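Local coordinates for protein N-acetylmuramoyl-L-alanine amidase AmiD (Escherichia coli, PDB 3D2Y) that hydrolyses the link between N-acetylmuramoyl residues and L-amino acids in certain cell-wall glycopeptides, using one zinc ion per subunit, at residues Val9-Gly13 and Tyr14-Thr18; Leu58-Ala61 and Val62-Tyr66; Ile87-Arg91 and Gly92-Leu96; Pro132-Lys135 and Asp136-Arg140; Ala178-Ala182 and Gln183-Phe187. One frame throughout, in Å; residues are numbered along the deposited sequence.

Contact 1 of 5, residues Val9-Gly13 and Tyr14-Thr18; sequences VEKEG and YQLDT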
# COMPACT_ATOMS: atom_id res chain seq x y z
N VAL A 9 -4.76 18.42 -34.56
CA VAL A 9 -5.43 19.26 -33.52
C VAL A 9 -5.00 20.75 -33.59
O VAL A 9 -3.81 21.03 -33.64
CB VAL A 9 -5.16 18.70 -32.09
CG1 VAL A 9 -5.98 19.44 -31.05
CG2 VAL A 9 -5.46 17.19 -32.01
N GLU A 10 -5.95 21.69 -33.57
CA GLU A 10 -5.63 23.14 -33.67
C GLU A 10 -5.48 23.84 -32.33
O GLU A 10 -6.17 23.50 -31.37
CB GLU A 10 -6.68 23.89 -34.50
CG GLU A 10 -6.90 23.34 -35.87
CD GLU A 10 -6.00 23.93 -36.93
OE1 GLU A 10 -6.01 23.42 -38.05
OE2 GLU A 10 -5.30 24.93 -36.66
N LYS A 11 -4.58 24.81 -32.26
CA LYS A 11 -4.32 25.58 -31.04
C LYS A 11 -4.01 27.03 -31.39
O LYS A 11 -3.72 27.37 -32.54
CB LYS A 11 -3.13 24.99 -30.27
CG LYS A 11 -3.21 23.50 -29.99
CD LYS A 11 -3.91 23.18 -28.67
CE LYS A 11 -4.15 21.69 -28.55
NZ LYS A 11 -4.12 21.23 -27.14
N GLU A 12 -4.06 27.90 -30.39
CA GLU A 12 -3.53 29.25 -30.56
C GLU A 12 -2.00 29.16 -30.65
O GLU A 12 -1.30 28.85 -29.66
CB GLU A 12 -3.98 30.20 -29.44
CG GLU A 12 -5.42 30.71 -29.58
CD GLU A 12 -5.69 32.03 -28.85
OE1 GLU A 12 -4.72 32.72 -28.46
OE2 GLU A 12 -6.88 32.39 -28.67
N GLY A 13 -1.50 29.36 -31.87
CA GLY A 13 -0.07 29.45 -32.09
C GLY A 13 0.58 28.34 -32.90
O GLY A 13 1.66 28.55 -33.41
N TYR A 14 -0.09 27.18 -32.99
CA TYR A 14 0.48 25.94 -33.56
C TYR A 14 -0.60 24.86 -33.79
O TYR A 14 -1.69 24.92 -33.23
CB TYR A 14 1.59 25.38 -32.65
CG TYR A 14 1.09 24.97 -31.25
CD1 TYR A 14 0.77 23.64 -30.96
CD2 TYR A 14 0.86 25.93 -30.28
CE1 TYR A 14 0.30 23.27 -29.68
CE2 TYR A 14 0.39 25.57 -29.01
CZ TYR A 14 0.11 24.25 -28.73
OH TYR A 14 -0.38 23.94 -27.48
N GLN A 15 -0.26 23.87 -34.63
CA GLN A 15 -1.08 22.70 -34.88
C GLN A 15 -0.40 21.49 -34.26
O GLN A 15 0.81 21.42 -34.26
CB GLN A 15 -1.13 22.49 -36.40
CG GLN A 15 -2.48 22.22 -36.93
CD GLN A 15 -2.50 22.09 -38.42
OE1 GLN A 15 -1.53 21.64 -39.03
NE2 GLN A 15 -3.61 22.48 -39.03
N LEU A 16 -1.17 20.53 -33.74
CA LEU A 16 -0.55 19.25 -33.32
C LEU A 16 -0.96 18.14 -34.26
O LEU A 16 -2.12 18.06 -34.66
CB LEU A 16 -0.92 18.87 -31.88
CG LEU A 16 -0.43 19.81 -30.79
CD1 LEU A 16 -1.19 19.52 -29.45
CD2 LEU A 16 1.07 19.75 -30.61
N ASP A 17 0.01 17.30 -34.60
CA ASP A 17 -0.19 16.15 -35.47
C ASP A 17 -0.05 14.92 -34.57
O ASP A 17 1.04 14.66 -34.03
CB ASP A 17 0.89 16.16 -36.56
CG ASP A 17 0.72 15.06 -37.62
OD1 ASP A 17 0.21 13.97 -37.31
OD2 ASP A 17 1.15 15.29 -38.79
N THR A 18 -1.16 14.21 -34.37
CA THR A 18 -1.15 13.09 -33.40
C THR A 18 -1.12 11.74 -34.11
O THR A 18 -1.34 10.71 -33.47
CB THR A 18 -2.40 13.10 -32.50
OG1 THR A 18 -3.58 13.27 -33.30
CG2 THR A 18 -2.31 14.17 -31.46
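Val9 and Leu16 face each other as an antiparallel hydrogen-bonded pair in the small beta hairpin near the start of the chain, where strand 8-10 turns back as strand 15-17. The backbone bonds set the pairing. Val9 N gives its hydrogen to Leu16 O over 2.7 Å, and Leu16 N reaches Val9 O at the same length; both bonds are almost straight, with the donors in the carbonyl plane. Toward the turn the pairing slackens, since the bond from Lys11 N to Tyr14 O is bent and weak at 3.1 Å. Gly13 takes backbone angles at which a CB would jam against the carbonyl oxygen of Glu12.

On one face a polar pair spans the strands. Glu10 and Gln15 run alongside each other, and Gln15 NE2 donates to Glu10 OE1 at 2.8 Å. The partner lies in the plane of the amide but the nitrogen comes from above the carboxylate, the two planes being 72° apart. The bend of Glu10 at chi2, -90°, brings OE1 to the end of the extended Gln15 chain.

The face of Val9 and Leu16 is packed mainly by carbon atoms: Val9 CB and Leu16 CB are 4.2 Å apart, and Lys11 CE rests on Leu16 CD1 at 3.8 Å. Tyr14 CG stands between its backbone N and carbonyl carbon (chi1 63°), which sets the ring beside the Lys11 chain. All the touching residues are exposed, far from the catalytic zinc site. Lys11 CB forms a CH-pi contact 3.7 Å from the Tyr14 ring centroid, and on that same face Lys11 CG approaches Tyr14 CE1 to 3.5 Å.

Contact 2 of 5, residues Leu58-Ala61 and Val62-Tyr66; sequences LVPA and VPPRY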
# COMPACT_ATOMS: atom_id res chain seq x y z
N LEU A 58 -12.41 7.90 -0.23
CA LEU A 58 -12.75 7.67 1.16
C LEU A 58 -13.90 6.64 1.25
O LEU A 58 -15.02 6.89 0.75
CB LEU A 58 -13.13 8.99 1.86
CG LEU A 58 -13.64 8.95 3.32
CD1 LEU A 58 -12.59 8.40 4.33
CD2 LEU A 58 -14.05 10.36 3.75
N VAL A 59 -13.61 5.48 1.86
CA VAL A 59 -14.58 4.39 1.98
C VAL A 59 -15.14 4.36 3.41
O VAL A 59 -14.37 4.15 4.35
CB VAL A 59 -13.97 2.99 1.64
CG1 VAL A 59 -15.12 1.94 1.53
CG2 VAL A 59 -13.15 3.07 0.29
N PRO A 60 -16.47 4.56 3.59
CA PRO A 60 -16.99 4.45 4.97
C PRO A 60 -16.77 3.03 5.54
O PRO A 60 -16.55 2.08 4.80
CB PRO A 60 -18.50 4.73 4.80
CG PRO A 60 -18.67 5.40 3.52
CD PRO A 60 -17.56 4.85 2.64
N ALA A 61 -16.89 2.90 6.84
CA ALA A 61 -16.78 1.59 7.51
C ALA A 61 -17.84 0.63 7.00
O ALA A 61 -17.56 -0.55 6.84
CB ALA A 61 -16.94 1.76 9.01
N VAL A 62 -19.06 1.12 6.83
CA VAL A 62 -20.13 0.36 6.21
C VAL A 62 -20.74 1.34 5.23
O VAL A 62 -21.56 2.18 5.60
CB VAL A 62 -21.15 -0.20 7.24
CG1 VAL A 62 -22.25 -1.04 6.50
CG2 VAL A 62 -20.38 -1.06 8.30
N PRO A 63 -20.33 1.26 3.95
CA PRO A 63 -20.84 2.17 2.94
C PRO A 63 -22.35 2.00 2.77
O PRO A 63 -22.86 0.86 2.83
CB PRO A 63 -20.10 1.75 1.66
CG PRO A 63 -18.88 1.01 2.14
CD PRO A 63 -19.35 0.31 3.39
N PRO A 64 -23.08 3.13 2.65
CA PRO A 64 -24.51 3.14 2.37
C PRO A 64 -24.66 2.56 0.97
O PRO A 64 -23.74 2.70 0.14
CB PRO A 64 -24.84 4.62 2.36
CG PRO A 64 -23.52 5.31 2.05
CD PRO A 64 -22.51 4.49 2.74
N ARG A 65 -25.79 1.94 0.70
CA ARG A 65 -26.06 1.35 -0.61
C ARG A 65 -27.23 2.00 -1.37
O ARG A 65 -28.28 2.29 -0.81
CB ARG A 65 -26.18 -0.17 -0.51
CG ARG A 65 -25.11 -0.77 0.38
CD ARG A 65 -25.20 -2.26 0.46
NE ARG A 65 -24.54 -2.84 -0.69
CZ ARG A 65 -24.48 -4.14 -0.95
NH1 ARG A 65 -25.03 -5.02 -0.11
NH2 ARG A 65 -23.86 -4.55 -2.05
N TYR A 66 -26.99 2.23 -2.66
CA TYR A 66 -27.95 2.83 -3.58
C TYR A 66 -27.87 2.00 -4.83
O TYR A 66 -26.80 1.60 -5.21
CB TYR A 66 -27.53 4.25 -3.95
CG TYR A 66 -27.47 5.19 -2.78
CD1 TYR A 66 -26.36 5.21 -1.92
CD2 TYR A 66 -28.52 6.09 -2.53
CE1 TYR A 66 -26.32 6.07 -0.81
CE2 TYR A 66 -28.49 6.95 -1.44
CZ TYR A 66 -27.39 6.94 -0.59
OH TYR A 66 -27.36 7.83 0.47
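Pro60 and Pro63 meet across a tight bend in which strand 57-59 ends and the chain turns toward the short strand 65-66. Pro60 CD lies 4.1 Å from Pro63 CG, the two rings aslant. The neighbouring ring atom, Pro60 CG, touches Pro64 CD at 4.0 Å, here with the rings at about a right angle. Val59 completes the first shell: its CG1, anti to the backbone N (chi1 -169°), reaches Pro63 CG at 3.9 Å. The Pro60 carbonyl also comes close to the Pro63 ring, its O standing 3.6 Å from Pro63 CD.

No hydrogen bond joins the two sides of the bend, and what fixes it comes from further out. Ala61 N is bonded to Glu106 OE2, and the backbone of Val59 pairs with Glu104 of the neighbouring strand 100-105 and with Glu106 just after it. Trp73 packs against both Pro60 and Pro64, while Phe41 of helix 41-48 also touches Pro60. The side chain of Val59 is about 7 Å from that of Glu104, the proton acceptor, so the bend leaves the sheet close to the active site.

Three prolines within five residues offer no backbone N-H of their own. The shape of the bend therefore probably rests on ring stiffness and apolar contact, and on polar anchors at its margins, rather than on bonding across the turn.

Contact 3 of 5, residues Ile87-Arg91 and Gly92-Leu96; sequences ISAWR and GATRL
Ser88 and Leu96 close the open end of a short, weakly bonded hairpin, strand 89-90 with strand 93-94. Here the packing is tight. Leu96 N donates to Ser88 OG at 3.0 Å, and that hydroxyl is also bonded to Gly86 O, so two backbone groups grip it. A chi1 of 48°, with OG between the backbone N and carbonyl carbon of Ser88, turns the hydroxyl to meet Leu96 N. Replacing Ser88 by an alanine here removes that oxygen and would probably leave Leu96 N and Gly86 O without this shared partner. The Leu96 chain lies against the first strand, its CD2 3.7 Å from Trp90 N and its CG 4.3 Å from Trp90 CB.

At the turn end, Trp90 and Ala93 bracket a type I' turn: Ala93 N reaches Trp90 O over 3.0 Å, and Trp90 N returns to Ala93 O at 3.1 Å. Gly92 adopts angles at which a CB would clash with Arg91 O. The border at Thr94 and Arg95 is looser and wet. Thr94 is exposed there, and one water accepts from both Ser88 N (3.1 Å) and Arg95 N (2.8 Å), bridging the two arms just beyond the paired residues.

The buried side faces helix 151-154, whose Ile154 touches Ser88, Trp90 and Leu96, with the side chain of the zinc ligand His151 about 6 Å from that of Ser88. Tyr212 meets Trp90 edge-to-face, while Arg91 bonds to Tyr210 O and forms a salt bridge with Asp261 after helix 245-258.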
# COMPACT_ATOMS: atom_id res chain seq x y z
N ILE A 87 6.17 12.19 3.11
CA ILE A 87 7.57 11.75 2.92
C ILE A 87 7.57 10.24 2.83
O ILE A 87 7.11 9.58 3.77
CB ILE A 87 8.48 12.22 4.06
CG1 ILE A 87 8.57 13.75 4.02
CG2 ILE A 87 9.87 11.57 4.00
CD1 ILE A 87 8.76 14.37 5.40
N SER A 88 8.07 9.69 1.71
CA SER A 88 7.78 8.30 1.39
C SER A 88 8.80 7.75 0.40
O SER A 88 9.50 8.52 -0.28
CB SER A 88 6.36 8.16 0.79
OG SER A 88 6.14 9.14 -0.24
N ALA A 89 8.90 6.42 0.37
CA ALA A 89 9.83 5.68 -0.49
C ALA A 89 9.29 4.26 -0.77
O ALA A 89 8.85 3.57 0.14
CB ALA A 89 11.24 5.63 0.15
N TRP A 90 9.28 3.87 -2.05
CA TRP A 90 8.89 2.52 -2.45
C TRP A 90 9.60 2.10 -3.74
O TRP A 90 9.46 2.75 -4.80
CB TRP A 90 7.35 2.41 -2.63
CG TRP A 90 6.93 1.00 -2.80
CD1 TRP A 90 6.35 0.44 -3.92
CD2 TRP A 90 7.08 -0.06 -1.84
NE1 TRP A 90 6.11 -0.91 -3.70
CE2 TRP A 90 6.57 -1.25 -2.45
CE3 TRP A 90 7.60 -0.14 -0.53
CZ2 TRP A 90 6.56 -2.49 -1.79
CZ3 TRP A 90 7.61 -1.39 0.13
CH2 TRP A 90 7.11 -2.54 -0.51
N ARG A 91 10.38 1.02 -3.63
CA ARG A 91 10.99 0.36 -4.79
C ARG A 91 11.82 1.30 -5.66
O ARG A 91 11.77 1.24 -6.90
CB ARG A 91 9.89 -0.36 -5.60
CG ARG A 91 9.48 -1.63 -4.93
CD ARG A 91 8.39 -2.39 -5.64
NE ARG A 91 8.79 -3.19 -6.80
CZ ARG A 91 9.23 -4.46 -6.77
NH1 ARG A 91 9.42 -5.11 -5.63
NH2 ARG A 91 9.51 -5.08 -7.92
N GLY A 92 12.58 2.19 -5.02
CA GLY A 92 13.41 3.11 -5.80
C GLY A 92 12.82 4.53 -5.92
O GLY A 92 13.55 5.48 -6.15
N ALA A 93 11.49 4.67 -5.75
CA ALA A 93 10.81 5.98 -5.95
C ALA A 93 10.72 6.72 -4.63
O ALA A 93 10.80 6.11 -3.61
CB ALA A 93 9.38 5.78 -6.52
N THR A 94 10.59 8.05 -4.66
CA THR A 94 10.22 8.84 -3.50
C THR A 94 9.04 9.74 -3.91
O THR A 94 8.60 9.66 -5.06
CB THR A 94 11.42 9.68 -2.95
OG1 THR A 94 11.91 10.59 -3.96
CG2 THR A 94 12.55 8.78 -2.53
N ARG A 95 8.52 10.58 -2.99
CA ARG A 95 7.42 11.49 -3.28
C ARG A 95 6.27 10.68 -3.88
O ARG A 95 5.77 10.98 -4.99
CB ARG A 95 7.81 12.62 -4.26
CG ARG A 95 8.94 13.52 -3.79
CD ARG A 95 9.26 14.56 -4.80
NE ARG A 95 10.29 15.46 -4.27
CZ ARG A 95 10.59 16.66 -4.75
NH1 ARG A 95 9.99 17.15 -5.82
NH2 ARG A 95 11.54 17.38 -4.15
N LEU A 96 5.85 9.66 -3.15
CA LEU A 96 4.83 8.74 -3.67
C LEU A 96 3.48 9.34 -4.05
O LEU A 96 2.76 8.76 -4.89
CB LEU A 96 4.72 7.48 -2.78
CG LEU A 96 5.64 6.31 -3.11
CD1 LEU A 96 5.20 5.63 -4.48
CD2 LEU A 96 7.10 6.67 -3.09
O HOH W 1 9.16 11.68 -0.45

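Contact 4 of 5, residues Pro132-Lys135 and Asp136-Arg140; sequences PLAK and DIIAR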
# COMPACT_ATOMS: atom_id res chain seq x y z
N PRO A 132 -13.93 -4.18 -5.77
CA PRO A 132 -14.17 -3.72 -7.16
C PRO A 132 -13.53 -2.37 -7.53
O PRO A 132 -13.16 -2.16 -8.68
CB PRO A 132 -15.69 -3.68 -7.26
CG PRO A 132 -16.14 -3.50 -5.84
CD PRO A 132 -15.20 -4.30 -5.02
N LEU A 133 -13.36 -1.48 -6.56
CA LEU A 133 -12.70 -0.21 -6.80
C LEU A 133 -11.21 -0.43 -7.02
O LEU A 133 -10.63 0.05 -7.99
CB LEU A 133 -12.96 0.75 -5.62
CG LEU A 133 -12.11 2.04 -5.62
CD1 LEU A 133 -12.42 2.93 -6.86
CD2 LEU A 133 -12.24 2.78 -4.29
N ALA A 134 -10.58 -1.20 -6.13
CA ALA A 134 -9.14 -1.57 -6.34
C ALA A 134 -8.92 -2.30 -7.68
O ALA A 134 -7.99 -1.97 -8.40
CB ALA A 134 -8.64 -2.42 -5.17
N LYS A 135 -9.80 -3.25 -8.02
CA LYS A 135 -9.67 -3.98 -9.28
C LYS A 135 -9.73 -3.01 -10.47
O LYS A 135 -8.94 -3.13 -11.41
CB LYS A 135 -10.75 -5.08 -9.41
CG LYS A 135 -10.48 -6.25 -8.45
CD LYS A 135 -11.53 -7.33 -8.52
CE LYS A 135 -11.03 -8.50 -9.34
NZ LYS A 135 -11.62 -9.82 -8.84
N ASP A 136 -10.64 -2.05 -10.43
CA ASP A 136 -10.80 -1.13 -11.53
C ASP A 136 -9.55 -0.28 -11.65
O ASP A 136 -9.01 -0.10 -12.76
CB ASP A 136 -12.01 -0.23 -11.36
CG ASP A 136 -13.34 -0.93 -11.70
OD1 ASP A 136 -13.37 -2.08 -12.22
OD2 ASP A 136 -14.36 -0.28 -11.42
N ILE A 137 -9.06 0.19 -10.52
CA ILE A 137 -7.86 1.03 -10.51
C ILE A 137 -6.64 0.30 -11.04
O ILE A 137 -5.92 0.83 -11.94
CB ILE A 137 -7.59 1.64 -9.09
CG1 ILE A 137 -8.75 2.54 -8.70
CG2 ILE A 137 -6.32 2.51 -9.14
CD1 ILE A 137 -8.74 2.87 -7.20
N ILE A 138 -6.42 -0.91 -10.53
CA ILE A 138 -5.35 -1.80 -10.97
C ILE A 138 -5.43 -2.12 -12.48
O ILE A 138 -4.41 -2.06 -13.16
CB ILE A 138 -5.33 -3.08 -10.10
CG1 ILE A 138 -4.85 -2.75 -8.67
CG2 ILE A 138 -4.51 -4.18 -10.79
CD1 ILE A 138 -5.32 -3.71 -7.60
N ALA A 139 -6.63 -2.42 -13.00
CA ALA A 139 -6.83 -2.58 -14.45
C ALA A 139 -6.50 -1.34 -15.26
O ALA A 139 -5.83 -1.42 -16.33
CB ALA A 139 -8.29 -3.07 -14.79
N ARG A 140 -6.99 -0.19 -14.78
CA ARG A 140 -6.89 1.06 -15.53
C ARG A 140 -5.42 1.42 -15.85
O ARG A 140 -5.11 1.86 -16.98
CB ARG A 140 -7.61 2.17 -14.77
CG ARG A 140 -7.67 3.48 -15.52
CD ARG A 140 -8.93 4.22 -15.23
NE ARG A 140 -9.16 4.37 -13.81
CZ ARG A 140 -10.23 3.93 -13.16
NH1 ARG A 140 -11.22 3.33 -13.81
NH2 ARG A 140 -10.32 4.12 -11.84
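Leu133 and Ile137, one turn apart on helix 124-141, set their side chains together on the side that faces the central sheet. The two side chains meet at a slant, and the methyl Leu133 CD1 meets the methyl Ile137 CD1 at 3.7 Å. The torsions bring them together from different settings: Leu133 CG is anti to its backbone N (chi1 169°), while Ile137 CG1 is anti to the carbonyl carbon (chi1 -62°), which also lays CG1 3.2 Å from Leu133 O. Trimming Ile137 to an alanine here would probably open a gap beside Leu133 CD1 and cost Ile101 and Ile103 one of their contacts.

A second apolar pair looks another way. Ile138 CD1 lies 4.3 Å from Ala134 CB, and both residues touch Ile176 in the loop after helix 168-173. Polar groups occupy other parts of the surface: Lys135 NZ bonds to Gln174 O, and Arg140, in a salt bridge with Glu78, holds one face of its guanidinium over Asp136 O.

Beneath the side chains run the regular bonds of the helix. Ile138 N donates almost straight to Ala134 O at 2.9 Å, and Ala139 N to Lys135 O at the same length, whereas Asp136 N to Pro132 O is longer, 3.1 Å. The helix is kinked at Pro132, whose nitrogen makes no bond to the turn before.

Leu133 and Ile137 both touch Tyr57 and Ile103 on adjacent strands. This is an amphipathic helix laid against the mixed sheet, as expected in the PGRP-like fold of this zinc amidase family.

Contact 5 of 5, residues Ala178-Ala182 and Gln183-Phe187; sequences AWPDA and QRVNF
Asp181 and Val185 make the first regular bond of helix 182-189, Val185 N donating to Asp181 O at 3.0 Å with the donor in the carbonyl plane. The same oxygen also takes Arg184 N at 2.9 Å, but that bond is sharply bent and weak. One residue on, Asn186 N reaches Ala182 O over 3.0 Å in a nearly straight line.

Asp181 occupies the N-cap position, yet its carboxylate makes no capping bond. It turns instead to Lys257 of helix 245-258, with which OD1 forms a salt bridge. Arg184 is likewise drawn to that helix, its NE paired with Glu256. The two side chains touch only through their carbon stems, Asp181 CB and Arg184 CG at 4.0 Å, while Asp181 OD2 and Arg184 NE stay 6.7 Å apart. At its far end the Arg184 guanidinium lies against the Phe187 ring, NH1 over one face toward the rim.

Apolar packing closes the inner side. Val185 CG2, anti to its carbonyl carbon, meets Pro180 CB at 3.6 Å, and Ala253 of helix 245-258 touches both residues. Before the helix, Pro180 CD covers one face of the Trp179 indole, which also packs on helix 168-173.

The helix start thus appears to rely on backbone bonding, with its charged side chains spent on another helix. A carboxylate near the amino end would probably still be stabilised by the helix dipole.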
# COMPACT_ATOMS: atom_id res chain seq x y z
N ALA A 178 0.23 -8.33 -3.66
CA ALA A 178 1.28 -9.38 -3.65
C ALA A 178 1.08 -10.37 -2.50
O ALA A 178 0.70 -10.00 -1.38
CB ALA A 178 2.66 -8.72 -3.51
N TRP A 179 1.31 -11.64 -2.76
CA TRP A 179 1.36 -12.63 -1.67
C TRP A 179 2.28 -13.75 -2.12
O TRP A 179 2.21 -14.12 -3.29
CB TRP A 179 -0.04 -13.14 -1.32
CG TRP A 179 -0.12 -13.77 0.03
CD1 TRP A 179 -0.09 -15.12 0.32
CD2 TRP A 179 -0.20 -13.08 1.29
NE1 TRP A 179 -0.18 -15.31 1.69
CE2 TRP A 179 -0.22 -14.08 2.31
CE3 TRP A 179 -0.24 -11.73 1.67
CZ2 TRP A 179 -0.32 -13.76 3.68
CZ3 TRP A 179 -0.31 -11.42 3.03
CH2 TRP A 179 -0.34 -12.43 4.02
N PRO A 180 3.14 -14.27 -1.21
CA PRO A 180 4.08 -15.33 -1.53
C PRO A 180 3.39 -16.69 -1.73
O PRO A 180 2.34 -16.96 -1.11
CB PRO A 180 5.00 -15.35 -0.30
CG PRO A 180 4.15 -14.88 0.80
CD PRO A 180 3.23 -13.86 0.21
N ASP A 181 3.96 -17.52 -2.60
CA ASP A 181 3.46 -18.89 -2.75
C ASP A 181 3.90 -19.69 -1.54
O ASP A 181 5.10 -19.74 -1.21
CB ASP A 181 3.97 -19.52 -4.05
CG ASP A 181 3.40 -18.83 -5.30
OD1 ASP A 181 2.39 -18.09 -5.21
OD2 ASP A 181 3.99 -19.02 -6.40
N ALA A 182 2.93 -20.30 -0.86
CA ALA A 182 3.13 -21.01 0.41
C ALA A 182 4.20 -22.10 0.35
O ALA A 182 5.00 -22.24 1.28
CB ALA A 182 1.82 -21.58 0.90
N GLN A 183 4.23 -22.85 -0.75
CA GLN A 183 5.27 -23.88 -0.94
C GLN A 183 6.67 -23.26 -1.04
O GLN A 183 7.65 -23.84 -0.58
CB GLN A 183 4.97 -24.75 -2.17
CG GLN A 183 3.64 -25.49 -2.12
CD GLN A 183 3.69 -26.75 -1.25
OE1 GLN A 183 4.28 -27.76 -1.63
NE2 GLN A 183 3.05 -26.69 -0.08
N ARG A 184 6.76 -22.07 -1.63
CA ARG A 184 8.05 -21.39 -1.71
C ARG A 184 8.49 -20.79 -0.35
O ARG A 184 9.68 -20.77 -0.05
CB ARG A 184 8.06 -20.37 -2.84
CG ARG A 184 7.67 -20.94 -4.19
CD ARG A 184 8.61 -22.06 -4.65
NE ARG A 184 9.98 -21.62 -4.88
CZ ARG A 184 11.04 -22.44 -4.90
NH1 ARG A 184 10.89 -23.73 -4.65
NH2 ARG A 184 12.25 -21.96 -5.13
N VAL A 185 7.54 -20.34 0.47
CA VAL A 185 7.87 -19.85 1.82
C VAL A 185 8.44 -20.99 2.62
O VAL A 185 9.48 -20.85 3.26
CB VAL A 185 6.65 -19.25 2.57
CG1 VAL A 185 6.98 -19.02 4.06
CG2 VAL A 185 6.22 -17.95 1.93
N ASN A 186 7.77 -22.14 2.54
CA ASN A 186 8.29 -23.40 3.11
C ASN A 186 9.66 -23.82 2.56
O ASN A 186 10.51 -24.31 3.30
CB ASN A 186 7.25 -24.51 2.97
CG ASN A 186 6.20 -24.48 4.07
OD1 ASN A 186 4.99 -24.53 3.81
ND2 ASN A 186 6.65 -24.38 5.32
N PHE A 187 9.88 -23.60 1.26
CA PHE A 187 11.16 -23.93 0.66
C PHE A 187 12.28 -23.10 1.27
O PHE A 187 13.32 -23.64 1.63
CB PHE A 187 11.12 -23.82 -0.87
CG PHE A 187 12.49 -23.84 -1.51
CD1 PHE A 187 13.20 -25.04 -1.64
CD2 PHE A 187 13.07 -22.67 -1.98
CE1 PHE A 187 14.46 -25.06 -2.24
CE2 PHE A 187 14.33 -22.68 -2.56
CZ PHE A 187 15.02 -23.87 -2.70

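How the contacts relate
The five contacts follow one another along the chain without touching. Contacts 1 and 5 are at the surface; contacts 2, 3 and 4 are partly buried. Contact 1 is wholly exposed, its centre about 40 Å from the centre of the chain, a hairpin with backbone and side-chain bonds between its two arms. Contact 3 is also a hairpin, but one pressed against helix 151-154 beside the zinc site. Contacts 2 and 4 serve the same central sheet, their nearest atoms about 5 Å apart: one is a proline bend without hydrogen bonds across it, the other a regular helix with an apolar face. Contact 5 begins a helix and leans on salt bridges to helix 245-258, near the chain end that also anchors Arg91.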